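Local coordinates for phosphate-binding protein (Xanthomonas axonopodis pv. citri, PDB 5UB3) that probably acts as a periplasmic sensor of the phosphonate-type substrate-binding protein family, partnered with a diguanylate cyclase, and has a chloride ion bound, at residues F93-V99 with D177-N183; L116-N120 with S163-V167; R101-S107 with D199-V203; F98-D102 with V171-L175. All coordinates share one frame; numbering follows the deposited sequence.

Contact 1: F93-V99 with D177-N183; sequences FHTLFFV and DVGALSN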
loop_
_atom_site.group_PDB
_atom_site.type_symbol
_atom_site.label_atom_id
_atom_site.label_comp_id
_atom_site.label_asym_id
_atom_site.label_seq_id
_atom_site.Cartn_x
_atom_site.Cartn_y
_atom_site.Cartn_z
ATOM N N PHE A 93 -3.290 -3.543 9.144
ATOM C CA PHE A 93 -3.394 -4.764 8.407
ATOM C C PHE A 93 -2.105 -5.572 8.500
ATOM O O PHE A 93 -1.131 -5.094 9.047
ATOM C CB PHE A 93 -3.899 -4.480 6.994
ATOM C CG PHE A 93 -2.909 -3.808 6.056
ATOM C CD1 PHE A 93 -1.711 -3.229 6.482
ATOM C CD2 PHE A 93 -3.227 -3.779 4.703
ATOM C CE1 PHE A 93 -0.846 -2.635 5.592
ATOM C CE2 PHE A 93 -2.365 -3.180 3.775
ATOM C CZ PHE A 93 -1.169 -2.622 4.226
ATOM N N HIS A 94 -2.091 -6.765 7.901
ATOM C CA HIS A 94 -0.904 -7.588 7.868
ATOM C C HIS A 94 -0.901 -8.419 6.631
ATOM O O HIS A 94 -1.893 -8.465 5.960
ATOM C CB HIS A 94 -0.741 -8.491 9.089
ATOM C CG HIS A 94 -1.857 -9.443 9.309
ATOM N ND1 HIS A 94 -2.998 -9.101 9.983
ATOM C CD2 HIS A 94 -1.995 -10.737 8.952
ATOM C CE1 HIS A 94 -3.791 -10.151 10.068
ATOM N NE2 HIS A 94 -3.211 -11.147 9.429
ATOM N N THR A 95 0.258 -9.006 6.358
ATOM C CA THR A 95 0.417 -9.889 5.211
ATOM C C THR A 95 0.166 -11.321 5.627
ATOM O O THR A 95 0.565 -11.735 6.719
ATOM C CB THR A 95 1.756 -9.659 4.536
ATOM O OG1 THR A 95 1.679 -8.396 3.852
ATOM C CG2 THR A 95 2.019 -10.757 3.514
ATOM N N LEU A 96 -0.551 -12.040 4.777
ATOM C CA LEU A 96 -0.642 -13.473 4.903
ATOM C C LEU A 96 -0.045 -14.161 3.697
ATOM O O LEU A 96 -0.070 -13.651 2.558
ATOM C CB LEU A 96 -2.061 -13.906 5.188
ATOM C CG LEU A 96 -3.240 -13.408 4.389
ATOM C CD1 LEU A 96 -3.158 -14.119 3.063
ATOM C CD2 LEU A 96 -4.605 -13.659 5.063
ATOM N N PHE A 97 0.568 -15.290 3.962
ATOM C CA PHE A 97 1.110 -16.112 2.890
ATOM C C PHE A 97 0.153 -17.249 2.771
ATOM O O PHE A 97 -0.231 -17.836 3.769
ATOM C CB PHE A 97 2.472 -16.639 3.250
ATOM C CG PHE A 97 3.562 -15.594 3.268
ATOM C CD1 PHE A 97 3.656 -14.704 4.312
ATOM C CD2 PHE A 97 4.507 -15.547 2.272
ATOM C CE1 PHE A 97 4.667 -13.768 4.348
ATOM C CE2 PHE A 97 5.514 -14.610 2.282
ATOM C CZ PHE A 97 5.613 -13.733 3.348
ATOM N N PHE A 98 -0.212 -17.616 1.556
ATOM C CA PHE A 98 -1.121 -18.703 1.394
ATOM C C PHE A 98 -0.683 -19.629 0.271
ATOM O O PHE A 98 0.030 -19.222 -0.645
ATOM C CB PHE A 98 -2.526 -18.175 1.142
ATOM C CG PHE A 98 -2.661 -17.457 -0.140
ATOM C CD1 PHE A 98 -2.396 -16.087 -0.204
ATOM C CD2 PHE A 98 -3.016 -18.144 -1.318
ATOM C CE1 PHE A 98 -2.480 -15.413 -1.407
ATOM C CE2 PHE A 98 -3.115 -17.482 -2.507
ATOM C CZ PHE A 98 -2.839 -16.121 -2.568
ATOM N N VAL A 99 -1.121 -20.863 0.368
ATOM C CA VAL A 99 -0.896 -21.886 -0.655
ATOM C C VAL A 99 -2.140 -22.662 -0.993
ATOM O O VAL A 99 -3.142 -22.604 -0.273
ATOM C CB VAL A 99 0.094 -22.933 -0.165
ATOM C CG1 VAL A 99 1.413 -22.263 0.194
ATOM C CG2 VAL A 99 -0.468 -23.741 1.008
ATOM N N ASP A 177 3.790 -21.426 -6.156
ATOM C CA ASP A 177 3.489 -22.190 -4.990
ATOM C C ASP A 177 2.804 -21.352 -3.893
ATOM O O ASP A 177 1.917 -21.840 -3.191
ATOM C CB ASP A 177 4.761 -22.787 -4.414
ATOM C CG ASP A 177 5.524 -23.653 -5.425
ATOM O OD1 ASP A 177 4.918 -24.529 -6.010
ATOM O OD2 ASP A 177 6.730 -23.435 -5.623
ATOM N N VAL A 178 3.244 -20.122 -3.738
ATOM C CA VAL A 178 2.815 -19.313 -2.582
ATOM C C VAL A 178 2.390 -17.946 -3.018
ATOM O O VAL A 178 2.938 -17.365 -3.966
ATOM C CB VAL A 178 3.905 -19.215 -1.491
ATOM C CG1 VAL A 178 3.383 -18.519 -0.258
ATOM C CG2 VAL A 178 4.548 -20.548 -1.131
ATOM N N GLY A 179 1.379 -17.398 -2.324
ATOM C CA GLY A 179 0.939 -16.074 -2.604
ATOM C C GLY A 179 1.008 -15.209 -1.366
ATOM O O GLY A 179 0.950 -15.747 -0.275
ATOM N N ALA A 180 1.195 -13.893 -1.552
ATOM C CA ALA A 180 1.158 -12.955 -0.428
ATOM C C ALA A 180 0.087 -11.930 -0.721
ATOM O O ALA A 180 0.042 -11.392 -1.785
ATOM C CB ALA A 180 2.478 -12.299 -0.206
ATOM N N LEU A 181 -0.809 -11.725 0.242
ATOM C CA LEU A 181 -1.829 -10.654 0.176
ATOM C C LEU A 181 -2.075 -10.121 1.586
ATOM O O LEU A 181 -1.694 -10.804 2.555
ATOM C CB LEU A 181 -3.116 -11.232 -0.311
ATOM C CG LEU A 181 -3.261 -11.649 -1.760
ATOM C CD1 LEU A 181 -4.635 -12.254 -1.955
ATOM C CD2 LEU A 181 -3.128 -10.473 -2.686
ATOM N N SER A 182 -2.771 -8.968 1.721
ATOM C CA SER A 182 -3.145 -8.480 3.065
ATOM C C SER A 182 -4.280 -9.357 3.595
ATOM O O SER A 182 -5.036 -9.984 2.853
ATOM C CB SER A 182 -3.666 -7.019 3.063
ATOM O OG SER A 182 -4.986 -7.016 2.584
ATOM N N ASN A 183 -4.427 -9.342 4.901
ATOM C CA ASN A 183 -5.535 -10.012 5.543
ATOM C C ASN A 183 -6.844 -9.451 5.103
ATOM O O ASN A 183 -7.799 -10.140 5.043
ATOM C CB ASN A 183 -5.399 -9.907 7.039
ATOM C CG ASN A 183 -5.474 -8.476 7.525
ATOM O OD1 ASN A 183 -4.782 -7.563 7.057
ATOM N ND2 ASN A 183 -6.359 -8.276 8.463
#

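Contact 2: L116-N120 with S163-V167; sequences LALQN and SKLNV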
loop_
_atom_site.group_PDB
_atom_site.type_symbol
_atom_site.label_atom_id
_atom_site.label_comp_id
_atom_site.label_asym_id
_atom_site.label_seq_id
_atom_site.Cartn_x
_atom_site.Cartn_y
_atom_site.Cartn_z
ATOM N N LEU A 116 7.060 -17.756 -5.012
ATOM C CA LEU A 116 6.148 -16.840 -4.366
ATOM C C LEU A 116 5.691 -15.783 -5.374
ATOM O O LEU A 116 6.510 -15.171 -5.983
ATOM C CB LEU A 116 6.915 -16.158 -3.255
ATOM C CG LEU A 116 6.266 -15.005 -2.516
ATOM C CD1 LEU A 116 5.085 -15.438 -1.663
ATOM C CD2 LEU A 116 7.317 -14.409 -1.610
ATOM N N ALA A 117 4.389 -15.533 -5.441
ATOM C CA ALA A 117 3.774 -14.492 -6.219
ATOM C C ALA A 117 3.679 -13.226 -5.405
ATOM O O ALA A 117 3.015 -13.215 -4.382
ATOM C CB ALA A 117 2.343 -14.911 -6.630
ATOM N N LEU A 118 4.309 -12.175 -5.889
ATOM C CA LEU A 118 4.216 -10.852 -5.310
ATOM C C LEU A 118 3.613 -9.892 -6.286
ATOM O O LEU A 118 3.416 -10.199 -7.457
ATOM C CB LEU A 118 5.604 -10.413 -4.952
ATOM C CG LEU A 118 6.237 -11.352 -3.921
ATOM C CD1 LEU A 118 7.619 -10.835 -3.524
ATOM C CD2 LEU A 118 5.375 -11.421 -2.692
ATOM N N GLN A 119 3.353 -8.689 -5.818
ATOM C CA GLN A 119 2.648 -7.758 -6.631
ATOM C C GLN A 119 3.479 -6.815 -7.489
ATOM O O GLN A 119 3.593 -7.034 -8.692
ATOM C CB GLN A 119 1.654 -7.046 -5.774
ATOM C CG GLN A 119 0.484 -7.960 -5.479
ATOM C CD GLN A 119 -0.409 -7.427 -4.396
ATOM O OE1 GLN A 119 -0.904 -6.280 -4.457
ATOM N NE2 GLN A 119 -0.647 -8.256 -3.390
ATOM N N ASN A 120 3.936 -5.723 -6.932
ATOM C CA ASN A 120 4.858 -4.813 -7.593
ATOM C C ASN A 120 5.621 -4.193 -6.452
ATOM O O ASN A 120 5.199 -4.339 -5.308
ATOM C CB ASN A 120 4.170 -3.676 -8.371
ATOM C CG ASN A 120 3.198 -2.889 -7.511
ATOM O OD1 ASN A 120 3.553 -2.243 -6.493
ATOM N ND2 ASN A 120 1.942 -2.986 -7.879
ATOM N N SER A 163 -1.252 -7.766 -10.198
ATOM C CA SER A 163 -2.502 -7.500 -9.531
ATOM C C SER A 163 -2.682 -8.459 -8.358
ATOM O O SER A 163 -2.144 -9.584 -8.327
ATOM C CB SER A 163 -3.666 -7.647 -10.491
ATOM O OG SER A 163 -3.979 -9.004 -10.647
ATOM N N LYS A 164 -3.487 -8.041 -7.409
ATOM C CA LYS A 164 -3.810 -8.954 -6.298
ATOM C C LYS A 164 -4.519 -10.252 -6.790
ATOM O O LYS A 164 -4.262 -11.390 -6.289
ATOM C CB LYS A 164 -4.622 -8.223 -5.283
ATOM C CG LYS A 164 -3.891 -7.085 -4.601
ATOM C CD LYS A 164 -4.829 -6.272 -3.741
ATOM C CE LYS A 164 -4.065 -5.108 -3.193
ATOM N NZ LYS A 164 -4.851 -4.456 -2.140
ATOM N N LEU A 165 -5.400 -10.083 -7.783
ATOM C CA LEU A 165 -6.159 -11.208 -8.317
ATOM C C LEU A 165 -5.210 -12.168 -8.965
ATOM O O LEU A 165 -5.364 -13.377 -8.852
ATOM C CB LEU A 165 -7.185 -10.729 -9.355
ATOM C CG LEU A 165 -8.044 -11.817 -10.032
ATOM C CD1 LEU A 165 -8.696 -12.753 -9.030
ATOM C CD2 LEU A 165 -9.108 -11.178 -10.910
ATOM N N ASN A 166 -4.205 -11.631 -9.656
ATOM C CA ASN A 166 -3.171 -12.504 -10.235
ATOM C C ASN A 166 -2.400 -13.323 -9.194
ATOM O O ASN A 166 -2.123 -14.491 -9.395
ATOM C CB ASN A 166 -2.225 -11.701 -11.121
ATOM C CG ASN A 166 -2.818 -11.371 -12.498
ATOM O OD1 ASN A 166 -3.943 -11.740 -12.840
ATOM N ND2 ASN A 166 -2.035 -10.690 -13.287
ATOM N N VAL A 167 -2.070 -12.731 -8.062
ATOM C CA VAL A 167 -1.436 -13.520 -7.000
ATOM C C VAL A 167 -2.337 -14.719 -6.687
ATOM O O VAL A 167 -1.908 -15.848 -6.644
ATOM C CB VAL A 167 -1.247 -12.677 -5.748
ATOM C CG1 VAL A 167 -0.740 -13.523 -4.614
ATOM C CG2 VAL A 167 -0.263 -11.551 -6.013
#

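Contact 3: R101-S107 with D199-V203; sequences RDSPIHS and DFRIV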
loop_
_atom_site.group_PDB
_atom_site.type_symbol
_atom_site.label_atom_id
_atom_site.label_comp_id
_atom_site.label_asym_id
_atom_site.label_seq_id
_atom_site.Cartn_x
_atom_site.Cartn_y
_atom_site.Cartn_z
ATOM N N ARG A 101 -4.292 -25.879 -0.694
ATOM C CA ARG A 101 -4.419 -26.747 0.472
ATOM C C ARG A 101 -3.702 -28.073 0.170
ATOM O O ARG A 101 -3.130 -28.647 1.051
ATOM C CB ARG A 101 -5.894 -26.877 0.903
ATOM C CG ARG A 101 -6.364 -28.250 1.376
ATOM C CD ARG A 101 -7.587 -28.201 2.310
ATOM N NE ARG A 101 -7.333 -27.514 3.592
ATOM C CZ ARG A 101 -6.446 -27.880 4.542
ATOM N NH1 ARG A 101 -5.649 -28.947 4.413
ATOM N NH2 ARG A 101 -6.350 -27.149 5.661
ATOM N N ASP A 102 -3.685 -28.508 -1.085
ATOM C CA ASP A 102 -2.967 -29.743 -1.447
ATOM C C ASP A 102 -1.422 -29.571 -1.597
ATOM O O ASP A 102 -0.706 -30.530 -1.915
ATOM C CB ASP A 102 -3.624 -30.425 -2.669
ATOM C CG ASP A 102 -3.677 -29.522 -3.930
ATOM O OD1 ASP A 102 -2.962 -28.547 -4.069
ATOM O OD2 ASP A 102 -4.468 -29.792 -4.836
ATOM N N SER A 103 -0.900 -28.374 -1.308
ATOM C CA SER A 103 0.538 -28.093 -1.338
ATOM C C SER A 103 1.194 -28.806 -0.179
ATOM O O SER A 103 0.608 -28.978 0.862
ATOM C CB SER A 103 0.786 -26.570 -1.119
ATOM O OG SER A 103 2.169 -26.257 -0.958
ATOM N N PRO A 104 2.435 -29.146 -0.313
ATOM C CA PRO A 104 3.126 -29.672 0.829
ATOM C C PRO A 104 3.761 -28.591 1.740
ATOM O O PRO A 104 4.444 -28.936 2.719
ATOM C CB PRO A 104 4.229 -30.455 0.167
ATOM C CG PRO A 104 4.603 -29.580 -0.980
ATOM C CD PRO A 104 3.279 -29.162 -1.523
ATOM N N ILE A 105 3.536 -27.315 1.432
ATOM C CA ILE A 105 4.049 -26.208 2.262
ATOM C C ILE A 105 3.128 -25.942 3.487
ATOM O O ILE A 105 1.941 -25.624 3.313
ATOM C CB ILE A 105 4.095 -24.934 1.411
ATOM C CG1 ILE A 105 5.074 -25.098 0.239
ATOM C CG2 ILE A 105 4.437 -23.735 2.296
ATOM C CD1 ILE A 105 4.866 -24.106 -0.903
ATOM N N HIS A 106 3.691 -26.000 4.699
ATOM C CA HIS A 106 2.942 -25.680 5.910
ATOM C C HIS A 106 3.428 -24.485 6.706
ATOM O O HIS A 106 2.748 -24.072 7.615
ATOM C CB HIS A 106 2.845 -26.912 6.808
ATOM C CG HIS A 106 1.946 -27.936 6.224
ATOM N ND1 HIS A 106 2.385 -28.837 5.267
ATOM C CD2 HIS A 106 0.610 -28.114 6.336
ATOM C CE1 HIS A 106 1.366 -29.576 4.872
ATOM N NE2 HIS A 106 0.276 -29.145 5.491
ATOM N N SER A 107 4.566 -23.910 6.340
ATOM C CA SER A 107 5.113 -22.848 7.134
ATOM C C SER A 107 5.897 -21.972 6.206
ATOM O O SER A 107 6.331 -22.411 5.154
ATOM C CB SER A 107 6.080 -23.408 8.201
ATOM O OG SER A 107 7.200 -23.972 7.565
ATOM N N ASP A 199 -9.792 -23.304 -2.028
ATOM C CA ASP A 199 -8.669 -24.229 -2.249
ATOM C C ASP A 199 -7.362 -23.857 -1.572
ATOM O O ASP A 199 -6.355 -24.538 -1.756
ATOM C CB ASP A 199 -8.496 -24.464 -3.731
ATOM C CG ASP A 199 -9.679 -25.263 -4.353
ATOM O OD1 ASP A 199 -10.261 -26.130 -3.715
ATOM O OD2 ASP A 199 -10.006 -24.979 -5.494
ATOM N N PHE A 200 -7.383 -22.789 -0.768
ATOM C CA PHE A 200 -6.202 -22.250 -0.127
ATOM C C PHE A 200 -6.152 -22.412 1.383
ATOM O O PHE A 200 -7.162 -22.426 2.063
ATOM C CB PHE A 200 -6.113 -20.727 -0.398
ATOM C CG PHE A 200 -5.882 -20.351 -1.817
ATOM C CD1 PHE A 200 -5.214 -21.185 -2.700
ATOM C CD2 PHE A 200 -6.265 -19.122 -2.264
ATOM C CE1 PHE A 200 -4.985 -20.788 -4.005
ATOM C CE2 PHE A 200 -6.055 -18.711 -3.598
ATOM C CZ PHE A 200 -5.395 -19.541 -4.450
ATOM N N ARG A 201 -4.935 -22.439 1.884
ATOM C CA ARG A 201 -4.627 -22.505 3.274
ATOM C C ARG A 201 -3.632 -21.354 3.570
ATOM O O ARG A 201 -2.637 -21.148 2.840
ATOM C CB ARG A 201 -3.977 -23.874 3.494
ATOM C CG ARG A 201 -3.405 -24.166 4.853
ATOM C CD ARG A 201 -3.265 -25.689 5.049
ATOM N NE ARG A 201 -2.652 -26.378 3.894
ATOM C CZ ARG A 201 -1.371 -26.331 3.619
ATOM N NH1 ARG A 201 -0.566 -25.625 4.396
ATOM N NH2 ARG A 201 -0.888 -26.966 2.549
ATOM N N ILE A 202 -3.847 -20.669 4.692
ATOM C CA ILE A 202 -2.868 -19.689 5.183
ATOM C C ILE A 202 -1.702 -20.374 5.898
ATOM O O ILE A 202 -1.906 -21.163 6.800
ATOM C CB ILE A 202 -3.548 -18.657 6.080
ATOM C CG1 ILE A 202 -4.621 -17.909 5.250
ATOM C CG2 ILE A 202 -2.522 -17.717 6.659
ATOM C CD1 ILE A 202 -5.675 -17.299 6.125
ATOM N N VAL A 203 -0.470 -20.102 5.464
ATOM C CA VAL A 203 0.700 -20.712 6.084
ATOM C C VAL A 203 1.510 -19.790 6.993
ATOM O O VAL A 203 2.340 -20.271 7.747
ATOM C CB VAL A 203 1.623 -21.435 5.041
ATOM C CG1 VAL A 203 0.838 -22.554 4.407
ATOM C CG2 VAL A 203 2.201 -20.490 3.998
#

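Contact 4: F98-D102 with V171-L175; sequences FVRRD and VHKHL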
loop_
_atom_site.group_PDB
_atom_site.type_symbol
_atom_site.label_atom_id
_atom_site.label_comp_id
_atom_site.label_asym_id
_atom_site.label_seq_id
_atom_site.Cartn_x
_atom_site.Cartn_y
_atom_site.Cartn_z
ATOM N N PHE A 98 -0.212 -17.616 1.556
ATOM C CA PHE A 98 -1.121 -18.703 1.394
ATOM C C PHE A 98 -0.683 -19.629 0.271
ATOM O O PHE A 98 0.030 -19.222 -0.645
ATOM C CB PHE A 98 -2.526 -18.175 1.142
ATOM C CG PHE A 98 -2.661 -17.457 -0.140
ATOM C CD1 PHE A 98 -2.396 -16.087 -0.204
ATOM C CD2 PHE A 98 -3.016 -18.144 -1.318
ATOM C CE1 PHE A 98 -2.480 -15.413 -1.407
ATOM C CE2 PHE A 98 -3.115 -17.482 -2.507
ATOM C CZ PHE A 98 -2.839 -16.121 -2.568
ATOM N N VAL A 99 -1.121 -20.863 0.368
ATOM C CA VAL A 99 -0.896 -21.886 -0.655
ATOM C C VAL A 99 -2.140 -22.662 -0.993
ATOM O O VAL A 99 -3.142 -22.604 -0.273
ATOM C CB VAL A 99 0.094 -22.933 -0.165
ATOM C CG1 VAL A 99 1.413 -22.263 0.194
ATOM C CG2 VAL A 99 -0.468 -23.741 1.008
ATOM N N ARG A 100 -2.039 -23.465 -2.039
ATOM C CA ARG A 100 -3.066 -24.487 -2.235
ATOM C C ARG A 100 -3.096 -25.458 -1.067
ATOM O O ARG A 100 -2.075 -25.791 -0.472
ATOM C CB ARG A 100 -2.861 -25.242 -3.529
ATOM C CG ARG A 100 -3.173 -24.372 -4.736
ATOM C CD ARG A 100 -3.265 -25.247 -5.959
ATOM N NE ARG A 100 -4.229 -26.330 -5.740
ATOM C CZ ARG A 100 -5.524 -26.317 -6.076
ATOM N NH1 ARG A 100 -6.090 -25.271 -6.708
ATOM N NH2 ARG A 100 -6.255 -27.412 -5.812
ATOM N N ARG A 101 -4.292 -25.879 -0.694
ATOM C CA ARG A 101 -4.419 -26.747 0.472
ATOM C C ARG A 101 -3.702 -28.073 0.170
ATOM O O ARG A 101 -3.130 -28.647 1.051
ATOM C CB ARG A 101 -5.894 -26.877 0.903
ATOM C CG ARG A 101 -6.364 -28.250 1.376
ATOM C CD ARG A 101 -7.587 -28.201 2.310
ATOM N NE ARG A 101 -7.333 -27.514 3.592
ATOM C CZ ARG A 101 -6.446 -27.880 4.542
ATOM N NH1 ARG A 101 -5.649 -28.947 4.413
ATOM N NH2 ARG A 101 -6.350 -27.149 5.661
ATOM N N ASP A 102 -3.685 -28.508 -1.085
ATOM C CA ASP A 102 -2.967 -29.743 -1.447
ATOM C C ASP A 102 -1.422 -29.571 -1.597
ATOM O O ASP A 102 -0.706 -30.530 -1.915
ATOM C CB ASP A 102 -3.624 -30.425 -2.669
ATOM C CG ASP A 102 -3.677 -29.522 -3.930
ATOM O OD1 ASP A 102 -2.962 -28.547 -4.069
ATOM O OD2 ASP A 102 -4.468 -29.792 -4.836
ATOM N N VAL A 171 -1.458 -18.827 -7.977
ATOM C CA VAL A 171 -1.333 -19.880 -6.966
ATOM C C VAL A 171 -2.458 -20.890 -7.174
ATOM O O VAL A 171 -2.236 -22.119 -7.044
ATOM C CB VAL A 171 -1.326 -19.351 -5.528
ATOM C CG1 VAL A 171 -1.126 -20.481 -4.530
ATOM C CG2 VAL A 171 -0.200 -18.384 -5.391
ATOM N N HIS A 172 -3.641 -20.393 -7.555
ATOM C CA HIS A 172 -4.737 -21.325 -7.674
ATOM C C HIS A 172 -4.484 -22.286 -8.807
ATOM O O HIS A 172 -4.814 -23.466 -8.685
ATOM C CB HIS A 172 -6.060 -20.659 -7.857
ATOM C CG HIS A 172 -7.183 -21.625 -7.702
ATOM N ND1 HIS A 172 -7.920 -22.081 -8.768
ATOM C CD2 HIS A 172 -7.623 -22.305 -6.623
ATOM C CE1 HIS A 172 -8.806 -22.959 -8.346
ATOM N NE2 HIS A 172 -8.639 -23.123 -7.051
ATOM N N LYS A 173 -3.854 -21.765 -9.874
ATOM C CA LYS A 173 -3.693 -22.491 -11.098
ATOM C C LYS A 173 -2.406 -23.291 -11.123
ATOM O O LYS A 173 -2.068 -23.795 -12.194
ATOM C CB LYS A 173 -3.845 -21.555 -12.305
ATOM C CG LYS A 173 -5.244 -20.967 -12.362
ATOM C CD LYS A 173 -5.408 -20.000 -13.496
ATOM C CE LYS A 173 -6.540 -18.992 -13.275
ATOM N NZ LYS A 173 -7.803 -19.746 -13.315
ATOM N N HIS A 174 -1.748 -23.497 -9.963
ATOM C CA HIS A 174 -0.502 -24.261 -9.832
ATOM C C HIS A 174 0.681 -23.630 -10.604
ATOM O O HIS A 174 1.622 -24.314 -10.962
ATOM C CB HIS A 174 -0.663 -25.745 -10.254
ATOM C CG HIS A 174 -1.540 -26.544 -9.351
ATOM N ND1 HIS A 174 -2.903 -26.670 -9.553
ATOM C CD2 HIS A 174 -1.248 -27.283 -8.257
ATOM C CE1 HIS A 174 -3.412 -27.444 -8.613
ATOM N NE2 HIS A 174 -2.430 -27.818 -7.805
ATOM N N LEU A 175 0.641 -22.332 -10.869
ATOM C CA LEU A 175 1.754 -21.719 -11.591
ATOM C C LEU A 175 2.810 -21.317 -10.607
ATOM O O LEU A 175 3.949 -21.345 -10.944
ATOM C CB LEU A 175 1.288 -20.521 -12.355
ATOM C CG LEU A 175 0.250 -20.911 -13.408
ATOM C CD1 LEU A 175 -0.494 -19.667 -13.861
ATOM C CD2 LEU A 175 0.873 -21.640 -14.593
#

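Contact 1: F93-V99 with D177-N183
Leu96 and Leu181 exchange two backbone hydrogen bonds, and Phe98 and Gly179 do the same. They join strands 95-99 and 178-182 as antiparallel neighbours in the sheet of one lobe of this periplasmic binding protein. The tight part is at Gly179. The Phe98 ring lies across it, with CA of Gly179 over one face, 4.0 Å from the ring centroid. CG of Phe98 sits between its backbone N and carbonyl carbon (chi1 66°), which swings the ring over the neighbouring strand. Leu181 CG touches the same ring at Phe98 CE1, 3.9 Å away. On the other face of the sheet, Phe97 CD2 meets Val178 CG1 and Thr95 CG2 meets Ala180 CB, at longer range, and helix 124-136 packs against Thr95 and Phe97. The end at His94 and Asn183 is partly exposed. There the Asn183 amide stacks on the His94 ring, planes 19° apart. NE2 of that ring is hydrogen-bonded to Arg205. Asn183 N donates to His94 O at 2.9 Å. In return, His94 N reaches Asn183 OD1 at 2.9 Å from above the carbonyl plane, 53° out of it.

Contact 2: L116-N120 with S163-V167
Val167 packs its two methyl groups against the end of strand 115-118 and the loop after it. CG1 lies 3.9 Å from Ala117 CB. CG2 lies 3.7 Å from Gln119 CG, and the two side chains cross at about a right angle. CG1 of Val167 is anti to its backbone N (chi1 174°), with CG2 beside that N, and this spreads the methyls over both residues. One helical turn before Val167 comes Lys164, which the Gln119 side chain crosses obliquely. Gln119 OE1 approaches Lys164 CG at 3.1 Å and Lys164 CE at 3.6 Å, so the amide oxygen rests on the aliphatic part of the lysine. No hydrogen bond links the two segments.

The next shell fixes the helix start. Ser163 is the N-cap of helix 164-172, and its OG accepts from Asn166 N at 2.8 Å, with an N-H...O angle of 159°. The Lys164 chain is extended and carries NZ beyond Gln119 to a salt bridge with Asp185. On the strand side, Ala117 is bonded through its backbone to Val178, and Leu181 packs against both Gln119 and Lys164.

The contact therefore joins helix to sheet by van der Waals packing. The lysine supplies methylene groups to Gln119, while its charge is paired with Asp185 beyond the contact.

Contact 3: R101-S107 with D199-V203
The loop after strand 92-100 folds over the start of strand 200-205, a neighbour of strand 92-100, and is gathered round one side chain, Arg201. Within the loop, Ser103 forms an ST turn: its OG accepts from Ile105 N. The turn lies among the backbone carbonyls that face the guanidinium of Arg201. NH1 of Arg201 donates to Ile105 O at 2.7 Å, in the carbonyl plane. NH2 of Arg201 donates to Arg101 O at 3.2 Å, from above that carbonyl's plane but in line with its own guanidinium plane. A second bond from Arg201 NH2 to Ile105 O is weak. Ser103 O lies 3.0 Å from the same NH2.

The flat side of the guanidinium is also used. It stacks on the His106 ring, centres 4.1 Å apart and planes 13° apart. A bent bond from His106 ND1 to Pro104 O helps hold that ring. The Arg201 chain leaves the strand with CG anti to the backbone N (chi1 173°) and bends at chi3, which brings the group to the loop carbonyls. The Arg101 side chain crosses that of Arg201 at about a right angle, guanidinium planes 53° apart, with Arg101 NH2 3.5 Å from Arg201 CD. At one end of the contact, Arg101 N donates to Asp199 O at 2.7 Å. At the other, Val203 CG1 reaches Ile105 O at 3.4 Å.

Two like charges thus come close, Arg101 NH1 to Arg201 NE at 4.0 Å. The charge of Arg201 is probably eased by the carbonyl dipoles and the imidazole face. Its NE is buried by this contact with no partner in the model, and the stacking would probably disfavour a protonated His106.

Contact 4: F98-D102 with V171-L175
The His174 ring carries Arg100 CD over one face, a CH-pi contact 3.5 Å from CD to the ring centroid. The Arg100 guanidinium has His174 CE1 over one of its own faces, the two planes 31° apart. At its edge it meets Asp102 in a two-pronged, side-on salt bridge. NE of Arg100 bonds to Asp102 OD1 at 3.1 Å, met on the syn side, and NH2 bonds to Asp102 OD2 from above the carboxylate plane. The third nitrogen turns to the helix end. Arg100 NH1 donates to His172 O at 3.0 Å, in the carbonyl plane and on a lone pair, though the N-H...O angle is only 139°. The same NH1 lies over one face of the His172 ring, 3.3 Å from CD2. Phe196 also stacks on His172. A bend at chi3 (54°) turns the guanidinium so that one face lies on His174 and NH1 points to His172.

Deeper in the fold, Val171 CB packs 4.0 Å from Phe98 CE2. Val171 O lies 3.4 Å from Arg100 CG. His174, with positive phi, is the C-prime residue of the Schellman motif that closes helix 164-172. His172 NE2 bonds to Asp199, just before strand 200-205, which fixes that end of the ring.

Arg100 thus ties the end of strand 92-100 to the helix C-terminus. Its charge is probably balanced mainly by Asp102, with some help from the carbonyl end of the helix dipole.

Overall arrangement
All four contacts lie in the same lobe, and the strands of contacts 1, 2 and 3 are neighbours in one sheet region of it. Contact 1 is the hub: its strand 92-100 pairs on one side with 178-182 and on the other with strand 200-205 of contact 3, by Val99 O to Arg201 N at 2.8 Å. Strand 178-182 pairs in turn with 115-118 of contact 2. Helix 164-172 covers these strands, and the centres of contacts 2 and 4 are about 13 Å apart. Phe98 meets Val167 of contact 2 and Phe200 of contact 3. The centres of contacts 3 and 4 are about 7 Å apart. In periplasmic binding proteins the ligand generally lies between the two lobes.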